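Local coordinates for protein S100-A5 (Homo sapiens, PDB 6WN7), which binds calcium, zinc and copper ions and works as a homodimer in calcium-dependent protein binding, at the interface of chains A and B. Sequence-based numbering; all coordinates share one arbitrary frame. Chains: chain A/B, Protein S100-A5.

Contact 1: the interface of chains A and B. Residues chain A 8, 12, 15; chain B 15, 45, 79, 82-83.
In the S100 dimer core, helix 7-23 of chain A packs on helix 7-23 and helix 72-93 of chain B. A:Leu8, A:Leu12 and A:Met15 face B:Met15, B:Leu79, B:Leu82 and B:Ser83. The two Met15 side chains reach toward each other, tip to tip. Their methyl groups are modelled too close together, and so is CD1 of A:Leu8 to CE of B:Met15. These approaches are doubtful as modelled. B:Met15 is bent at chi2 (-59°) and again at chi3 (96°), which turns its thioether toward A:Leu8 and A:Leu12. Its SD lies 4.1 Å from CD2 of A:Leu12 and 3.8 Å from CD1 of A:Leu8. An alanine at B:Met15 would lack the thioether, and a gap would probably open beside A:Leu8 and A:Leu12.

The two methyls of A:Leu12 have different partners. CD1 packs 3.9 Å from CB of B:Leu82. CD2 lies 3.3 Å from OG of B:Ser83, an engineered residue that is cysteine in the natural protein. That hydroxyl donates to the backbone O of B:Leu79 at 3.1 Å, one helical turn back, from above the carbonyl plane. A:Leu8 also splits its branches. CD1 points at CD2 of B:Leu79, 4.1 Å away. CD2 reaches CD2 of B:Leu45 at 3.8 Å, in the loop after helix 34-44.

Contact 2: the interface of chains A and B. Residues chain A 87, 90; chain B 16-17, 19-20.
A:Phe90 follows the end of helix 72-88 in an extended backbone and lays its ring on B:His20, whose backbone stays helical within helix 7-23. This is the edge of the S100 dimer interface, where the C-terminal segment of one chain covers the first helix of the other. CG of A:Phe90 lies opposite its backbone N (chi1 -176°), which swings the ring toward helix 7-23. The two rings stack with centroids 3.9 Å apart and planes turned by 15°. CD2 of A:Phe90 sits over the centre of the imidazole, and CE2 lies 3.6 Å from CG of B:His20. The rim of B:Phe19, from the same chain, meets the opposite imidazole face through CD2.

NE2 of B:His20 donates to OD1 of A:Asn87 at 2.7 Å. The acceptor lies near the imidazole plane, while the donor is tilted from the carbonyl plane of the amide. The bond and the stack together probably hold the ring's rotation. A leucine at B:His20 would probably leave OD1 of A:Asn87 without this donor and A:Phe90 without a flat partner.

The rim of A:Phe90 touches helix 7-23 at B:Val16 and B:Thr17. CD1 is 3.8 Å from CG1 of B:Val16, and CE1 is 4.1 Å from the methyl CG2 of B:Thr17.

Contact 3: the interface of chains A and B. Residues chain A 80, 83-84, 87; chain B 16, 72-73, 76.
B:Phe72, the first residue of helix 72-93, packs its ring against A:Asn87, A:Met84 and A:Ser83 on helix 72-88. This is the part of the S100 dimer interface where the last helices of the two chains meet. The tight side is the ring itself. The amide of A:Asn87 lies over one face, its plane only 20° from that of the ring, with CG 4.0 Å from the ring centroid. ND2 is displaced toward the root of the ring and comes 3.4 Å from CB of B:Phe72. The opposite face is met by OG of B:Ser76, which also donates to the backbone O of B:Phe72 at 2.5 Å. CG of A:Met84 comes in at the edge, in the ring plane, 3.8 Å from CE2 of B:Phe72. CB of A:Ser83, engineered from the natural cysteine, lies 4.0 Å from CZ of B:Phe72. The ring is therefore held on both faces and along its rim.

Beyond the ring the packing is looser. From CG onward A:Met84 is fully extended (chi2 -176°), which carries its methyl past the ring to the backbone of B:Lys73. The lysine chain is also extended and runs away from the chain A residues of this patch. A:Thr80 meets B:Ser76 only lightly: CG2 of A:Thr80 is 4.2 Å from CB of B:Ser76. At the far end of A:Met84, CE rests 3.8 Å from CA of B:Lys73.

Contact 4: the interface of chains A and B. Residues chain A 43-46; chain B 6-9.
Hydrogen bonds join A:Glu44, the last residue of helix 34-44, and A:Ser46 in the linker that follows to B:Thr6, the N-cap just before helix 7-23, and B:Glu9 in its first turn. OG1 of B:Thr6 donates to the backbone O of A:Glu44 at 2.7 Å, tilted 23° from the carbonyl plane. OG of A:Ser46, engineered from the natural cysteine, donates to OE1 of B:Glu9 at 2.8 Å on the syn side, somewhat out of the carboxylate plane.

Within chain B the same two side chains form a helix capping box. The backbone N of B:Glu9 donates to OG1 of B:Thr6 at 2.8 Å. In return, the backbone N of B:Thr6 meets the anti lone pair of OE2 of B:Glu9. The threonine hydroxyl sits between its own backbone N and carbonyl carbon (chi1 67°), where it serves both the cap and the link to chain A.

A water adds an indirect bridge. It lies 2.8 Å from the backbone N of A:Ser46 and 3.0 Å from OE1 of B:Glu9.

Apolar packing borders the polar groups. CD2 of B:Leu8 meets CD2 of A:Leu45 at 3.6 Å. The same methyl lies 3.9 Å from CB of A:Glu44.

The A:Ser46 hydroxyl bond belongs to the engineered protein. The site probably supports the homodimer by joining helix 34-44 and the linker of one subunit to the capped first helix of the other.

Contact 1: the interface of chains A and B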
loop_
_atom_site.group_PDB
_atom_site.type_symbol
_atom_site.label_atom_id
_atom_site.label_comp_id
_atom_site.label_asym_id
_atom_site.label_seq_id
_atom_site.Cartn_x
_atom_site.Cartn_y
_atom_site.Cartn_z
ATOM N N LEU A 8 -3.608 -10.469 -1.824
ATOM C CA LEU A 8 -3.434 -9.115 -1.324
ATOM C C LEU A 8 -2.718 -9.117 0.020
ATOM O O LEU A 8 -1.886 -8.249 0.298
ATOM C CB LEU A 8 -4.792 -8.452 -1.186
ATOM C CG LEU A 8 -4.729 -7.045 -0.624
ATOM C CD1 LEU A 8 -4.148 -6.080 -1.637
ATOM C CD2 LEU A 8 -6.125 -6.626 -0.159
ATOM N N LEU A 12 0.782 -7.153 0.836
ATOM C CA LEU A 12 0.979 -6.198 1.926
ATOM C C LEU A 12 2.064 -6.667 2.882
ATOM O O LEU A 12 2.772 -5.852 3.456
ATOM C CB LEU A 12 -0.330 -5.989 2.680
ATOM C CG LEU A 12 -1.436 -5.305 1.876
ATOM C CD1 LEU A 12 -2.779 -5.571 2.425
ATOM C CD2 LEU A 12 -1.193 -3.815 1.859
ATOM N N MET A 15 5.371 -5.766 1.266
ATOM C CA MET A 15 5.657 -4.349 1.430
ATOM C C MET A 15 6.279 -4.080 2.789
ATOM O O MET A 15 7.224 -3.290 2.903
ATOM C CB MET A 15 4.379 -3.537 1.279
ATOM C CG MET A 15 3.808 -3.595 -0.118
ATOM S SD MET A 15 2.119 -2.989 -0.167
ATOM C CE MET A 15 1.346 -4.249 -1.125
ATOM N N MET B 15 -1.570 -4.593 -5.788
ATOM C CA MET B 15 -2.416 -3.540 -5.247
ATOM C C MET B 15 -3.339 -2.996 -6.319
ATOM O O MET B 15 -4.507 -2.711 -6.057
ATOM C CB MET B 15 -1.556 -2.382 -4.728
ATOM C CG MET B 15 -0.632 -2.709 -3.598
ATOM S SD MET B 15 -1.508 -3.334 -2.170
ATOM C CE MET B 15 -1.316 -5.074 -2.466
ATOM N N LEU B 45 -9.631 -10.396 1.683
ATOM C CA LEU B 45 -9.120 -10.438 3.042
ATOM C C LEU B 45 -9.687 -11.659 3.747
ATOM O O LEU B 45 -10.733 -12.190 3.368
ATOM C CB LEU B 45 -9.475 -9.156 3.794
ATOM C CG LEU B 45 -8.914 -7.881 3.152
ATOM C CD1 LEU B 45 -9.403 -6.637 3.862
ATOM C CD2 LEU B 45 -7.396 -7.893 3.134
ATOM N N LEU B 79 -5.475 0.458 2.172
ATOM C CA LEU B 79 -4.275 -0.369 2.100
ATOM C C LEU B 79 -3.262 0.033 3.164
ATOM O O LEU B 79 -2.624 -0.821 3.782
ATOM C CB LEU B 79 -3.640 -0.257 0.711
ATOM C CG LEU B 79 -4.389 -0.824 -0.496
ATOM C CD1 LEU B 79 -3.591 -0.584 -1.761
ATOM C CD2 LEU B 79 -4.647 -2.279 -0.314
ATOM N N LEU B 82 -4.094 -1.331 6.502
ATOM C CA LEU B 82 -3.766 -2.744 6.605
ATOM C C LEU B 82 -2.271 -2.941 6.750
ATOM O O LEU B 82 -1.829 -3.747 7.564
ATOM C CB LEU B 82 -4.300 -3.500 5.390
ATOM C CG LEU B 82 -5.804 -3.444 5.197
ATOM C CD1 LEU B 82 -6.198 -3.760 3.794
ATOM C CD2 LEU B 82 -6.452 -4.413 6.135
ATOM N N SER B 83 -1.477 -2.223 5.945
ATOM C CA SER B 83 -0.025 -2.276 6.083
ATOM C C SER B 83 0.388 -1.892 7.493
ATOM O O SER B 83 1.165 -2.598 8.145
ATOM C CB SER B 83 0.634 -1.311 5.094
ATOM O OG SER B 83 0.386 -1.687 3.764
#

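Contact 2: the interface of chains A and B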
loop_
_atom_site.group_PDB
_atom_site.type_symbol
_atom_site.label_atom_id
_atom_site.label_comp_id
_atom_site.label_asym_id
_atom_site.label_seq_id
_atom_site.Cartn_x
_atom_site.Cartn_y
_atom_site.Cartn_z
ATOM N N ASN A 87 -1.216 2.554 -11.852
ATOM C CA ASN A 87 -2.668 2.692 -11.905
ATOM C C ASN A 87 -3.095 3.750 -12.905
ATOM O O ASN A 87 -4.134 3.607 -13.555
ATOM C CB ASN A 87 -3.228 3.047 -10.530
ATOM C CG ASN A 87 -4.738 3.010 -10.492
ATOM O OD1 ASN A 87 -5.339 1.947 -10.607
ATOM N ND2 ASN A 87 -5.357 4.169 -10.343
ATOM N N PHE A 90 -3.355 1.998 -16.218
ATOM C CA PHE A 90 -3.845 0.634 -16.235
ATOM C C PHE A 90 -4.644 0.353 -17.498
ATOM O O PHE A 90 -5.618 1.050 -17.807
ATOM C CB PHE A 90 -4.731 0.399 -15.018
ATOM C CG PHE A 90 -5.214 -1.003 -14.897
ATOM C CD1 PHE A 90 -4.388 -1.983 -14.421
ATOM C CD2 PHE A 90 -6.492 -1.345 -15.292
ATOM C CE1 PHE A 90 -4.842 -3.262 -14.312
ATOM C CE2 PHE A 90 -6.935 -2.630 -15.189
ATOM C CZ PHE A 90 -6.118 -3.573 -14.697
ATOM N N VAL B 16 -2.812 -2.831 -7.534
ATOM C CA VAL B 16 -3.540 -2.214 -8.636
ATOM C C VAL B 16 -4.560 -3.177 -9.229
ATOM O O VAL B 16 -5.735 -2.850 -9.375
ATOM C CB VAL B 16 -2.536 -1.719 -9.707
ATOM C CG1 VAL B 16 -3.258 -1.129 -10.926
ATOM C CG2 VAL B 16 -1.531 -0.724 -9.086
ATOM N N THR B 17 -4.123 -4.365 -9.624
ATOM C CA THR B 17 -5.036 -5.286 -10.274
ATOM C C THR B 17 -6.135 -5.748 -9.334
ATOM O O THR B 17 -7.252 -6.005 -9.787
ATOM C CB THR B 17 -4.269 -6.469 -10.850
ATOM O OG1 THR B 17 -3.715 -7.262 -9.798
ATOM C CG2 THR B 17 -3.136 -5.984 -11.710
ATOM N N PHE B 19 -7.662 -3.879 -6.954
ATOM C CA PHE B 19 -8.626 -2.783 -7.035
ATOM C C PHE B 19 -9.482 -2.930 -8.275
ATOM O O PHE B 19 -10.707 -2.921 -8.201
ATOM C CB PHE B 19 -7.865 -1.455 -7.055
ATOM C CG PHE B 19 -8.733 -0.252 -7.182
ATOM C CD1 PHE B 19 -9.377 0.282 -6.086
ATOM C CD2 PHE B 19 -8.907 0.358 -8.396
ATOM C CE1 PHE B 19 -10.178 1.408 -6.211
ATOM C CE2 PHE B 19 -9.713 1.472 -8.515
ATOM C CZ PHE B 19 -10.340 1.998 -7.422
ATOM N N HIS B 20 -8.834 -3.118 -9.427
ATOM C CA HIS B 20 -9.522 -3.123 -10.715
ATOM C C HIS B 20 -10.381 -4.362 -10.906
ATOM O O HIS B 20 -11.427 -4.280 -11.549
ATOM C CB HIS B 20 -8.496 -2.944 -11.825
ATOM C CG HIS B 20 -8.063 -1.519 -11.992
ATOM N ND1 HIS B 20 -8.760 -0.608 -12.756
ATOM C CD2 HIS B 20 -7.026 -0.836 -11.458
ATOM C CE1 HIS B 20 -8.171 0.569 -12.684
ATOM N NE2 HIS B 20 -7.105 0.452 -11.919
#

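Contact 3: the interface of chains A and B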
loop_
_atom_site.group_PDB
_atom_site.type_symbol
_atom_site.label_atom_id
_atom_site.label_comp_id
_atom_site.label_asym_id
_atom_site.label_seq_id
_atom_site.Cartn_x
_atom_site.Cartn_y
_atom_site.Cartn_z
ATOM N N THR A 80 2.861 4.095 -2.464
ATOM C CA THR A 80 1.644 4.548 -3.140
ATOM C C THR A 80 1.967 5.359 -4.392
ATOM O O THR A 80 1.253 5.271 -5.390
ATOM C CB THR A 80 0.783 5.381 -2.180
ATOM O OG1 THR A 80 0.187 4.559 -1.165
ATOM C CG2 THR A 80 -0.327 6.078 -2.933
ATOM N N SER A 83 2.647 2.828 -7.011
ATOM C CA SER A 83 1.407 2.153 -7.375
ATOM C C SER A 83 0.568 3.014 -8.295
ATOM O O SER A 83 0.013 2.526 -9.280
ATOM C CB SER A 83 0.603 1.856 -6.110
ATOM O OG SER A 83 1.035 0.662 -5.510
ATOM N N MET A 84 0.465 4.302 -7.980
ATOM C CA MET A 84 -0.352 5.205 -8.774
ATOM C C MET A 84 0.216 5.401 -10.168
ATOM O O MET A 84 -0.540 5.559 -11.127
ATOM C CB MET A 84 -0.461 6.547 -8.062
ATOM C CG MET A 84 -1.363 6.507 -6.861
ATOM S SD MET A 84 -1.549 8.146 -6.143
ATOM C CE MET A 84 -2.638 7.807 -4.762
ATOM N N ASN A 87 -1.216 2.554 -11.852
ATOM C CA ASN A 87 -2.668 2.692 -11.905
ATOM C C ASN A 87 -3.095 3.750 -12.905
ATOM O O ASN A 87 -4.134 3.607 -13.555
ATOM C CB ASN A 87 -3.228 3.047 -10.530
ATOM C CG ASN A 87 -4.738 3.010 -10.492
ATOM O OD1 ASN A 87 -5.339 1.947 -10.607
ATOM N ND2 ASN A 87 -5.357 4.169 -10.343
ATOM N N VAL B 16 -2.812 -2.831 -7.534
ATOM C CA VAL B 16 -3.540 -2.214 -8.636
ATOM C C VAL B 16 -4.560 -3.177 -9.229
ATOM O O VAL B 16 -5.735 -2.850 -9.375
ATOM C CB VAL B 16 -2.536 -1.719 -9.707
ATOM C CG1 VAL B 16 -3.258 -1.129 -10.926
ATOM C CG2 VAL B 16 -1.531 -0.724 -9.086
ATOM N N PHE B 72 -8.894 5.197 -6.546
ATOM C CA PHE B 72 -7.680 4.528 -6.105
ATOM C C PHE B 72 -6.977 5.304 -4.996
ATOM O O PHE B 72 -6.364 4.708 -4.115
ATOM C CB PHE B 72 -6.742 4.280 -7.279
ATOM C CG PHE B 72 -5.547 3.461 -6.910
ATOM C CD1 PHE B 72 -5.644 2.096 -6.800
ATOM C CD2 PHE B 72 -4.330 4.054 -6.656
ATOM C CE1 PHE B 72 -4.559 1.352 -6.446
ATOM C CE2 PHE B 72 -3.246 3.304 -6.304
ATOM C CZ PHE B 72 -3.364 1.953 -6.191
ATOM N N LYS B 73 -7.053 6.626 -5.009
ATOM C CA LYS B 73 -6.376 7.395 -3.970
ATOM C C LYS B 73 -7.031 7.196 -2.611
ATOM O O LYS B 73 -6.350 7.003 -1.603
ATOM C CB LYS B 73 -6.392 8.868 -4.330
ATOM C CG LYS B 73 -5.955 9.767 -3.214
ATOM C CD LYS B 73 -5.655 11.146 -3.737
ATOM C CE LYS B 73 -5.424 12.091 -2.595
ATOM N NZ LYS B 73 -5.415 13.515 -3.032
ATOM N N SER B 76 -6.254 3.788 -1.422
ATOM C CA SER B 76 -4.895 3.650 -0.936
ATOM C C SER B 76 -4.779 3.913 0.555
ATOM O O SER B 76 -3.814 3.455 1.178
ATOM C CB SER B 76 -4.054 4.633 -1.717
ATOM O OG SER B 76 -4.165 4.357 -3.092
#

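Contact 4: the interface of chains A and B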
loop_
_atom_site.group_PDB
_atom_site.type_symbol
_atom_site.label_atom_id
_atom_site.label_comp_id
_atom_site.label_asym_id
_atom_site.label_seq_id
_atom_site.Cartn_x
_atom_site.Cartn_y
_atom_site.Cartn_z
ATOM N N LYS A 43 17.866 -2.484 -5.533
ATOM C CA LYS A 43 17.737 -3.927 -5.521
ATOM C C LYS A 43 16.312 -4.419 -5.702
ATOM O O LYS A 43 16.115 -5.473 -6.311
ATOM C CB LYS A 43 18.313 -4.459 -4.212
ATOM C CG LYS A 43 19.839 -4.510 -4.237
ATOM N N GLU A 44 15.309 -3.676 -5.217
ATOM C CA GLU A 44 13.937 -4.148 -5.218
ATOM C C GLU A 44 13.060 -3.508 -6.268
ATOM O O GLU A 44 11.965 -4.009 -6.528
ATOM C CB GLU A 44 13.295 -3.902 -3.844
ATOM C CG GLU A 44 13.997 -4.616 -2.711
ATOM C CD GLU A 44 14.060 -6.102 -2.937
ATOM O OE1 GLU A 44 13.076 -6.678 -3.437
ATOM O OE2 GLU A 44 15.100 -6.689 -2.618
ATOM N N LEU A 45 13.488 -2.426 -6.854
ATOM C CA LEU A 45 12.687 -1.730 -7.832
ATOM C C LEU A 45 13.473 -1.606 -9.125
ATOM O O LEU A 45 14.615 -2.038 -9.240
ATOM C CB LEU A 45 12.243 -0.371 -7.298
ATOM C CG LEU A 45 11.418 -0.434 -6.004
ATOM C CD1 LEU A 45 11.184 0.999 -5.582
ATOM C CD2 LEU A 45 10.138 -1.254 -6.196
ATOM N N SER A 46 12.834 -1.018 -10.112
ATOM C CA SER A 46 13.396 -0.891 -11.441
ATOM C C SER A 46 13.374 0.580 -11.805
ATOM O O SER A 46 12.564 1.017 -12.621
ATOM C CB SER A 46 12.612 -1.727 -12.394
ATOM O OG SER A 46 12.920 -3.094 -12.203
ATOM N N THR B 6 10.539 -8.444 -9.084
ATOM C CA THR B 6 10.874 -8.639 -7.676
ATOM C C THR B 6 9.595 -8.915 -6.898
ATOM O O THR B 6 8.505 -8.604 -7.371
ATOM C CB THR B 6 11.553 -7.424 -7.044
ATOM O OG1 THR B 6 10.645 -6.326 -6.963
ATOM C CG2 THR B 6 12.756 -7.005 -7.830
ATOM N N PRO B 7 9.697 -9.474 -5.685
ATOM C CA PRO B 7 8.492 -9.575 -4.844
ATOM C C PRO B 7 7.851 -8.230 -4.567
ATOM O O PRO B 7 6.633 -8.114 -4.631
ATOM C CB PRO B 7 8.997 -10.246 -3.562
ATOM C CG PRO B 7 10.295 -10.822 -3.916
ATOM C CD PRO B 7 10.886 -9.980 -4.988
ATOM N N LEU B 8 8.634 -7.200 -4.275
ATOM C CA LEU B 8 8.037 -5.893 -4.034
ATOM C C LEU B 8 7.355 -5.350 -5.288
ATOM O O LEU B 8 6.302 -4.709 -5.195
ATOM C CB LEU B 8 9.089 -4.925 -3.513
ATOM C CG LEU B 8 8.542 -3.516 -3.279
ATOM C CD1 LEU B 8 7.407 -3.506 -2.246
ATOM C CD2 LEU B 8 9.691 -2.617 -2.881
ATOM N N GLU B 9 7.937 -5.591 -6.475
ATOM C CA GLU B 9 7.302 -5.106 -7.691
ATOM C C GLU B 9 6.003 -5.837 -7.948
ATOM O O GLU B 9 5.009 -5.225 -8.336
ATOM C CB GLU B 9 8.230 -5.232 -8.892
ATOM C CG GLU B 9 9.397 -4.251 -8.883
ATOM C CD GLU B 9 10.344 -4.450 -10.050
ATOM O OE1 GLU B 9 10.595 -3.473 -10.759
ATOM O OE2 GLU B 9 10.845 -5.564 -10.264
HETATM O O HOH W 1 10.120 -0.553 -10.094
#

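The contacts are parts of one two-fold symmetric interface, so each recurs with the chains exchanged. Contacts 2 and 3 are neighbours, with C-alpha centres about 7 Å apart, and share A:Asn87 and B:Val16. Contact 1 lies about 13 Å from contact 2 and 12 Å from contact 3. Contact 4 is set apart, about 16 Å from contact 1 and 17 to 18 Å from the others. Helix 7-23 enters all four. Contact 4 adds the end of helix 34-44 and the linker, whose Leu45 also enters contact 1 from the other chain. The dimer thus probably draws on the first and last helices and the linker.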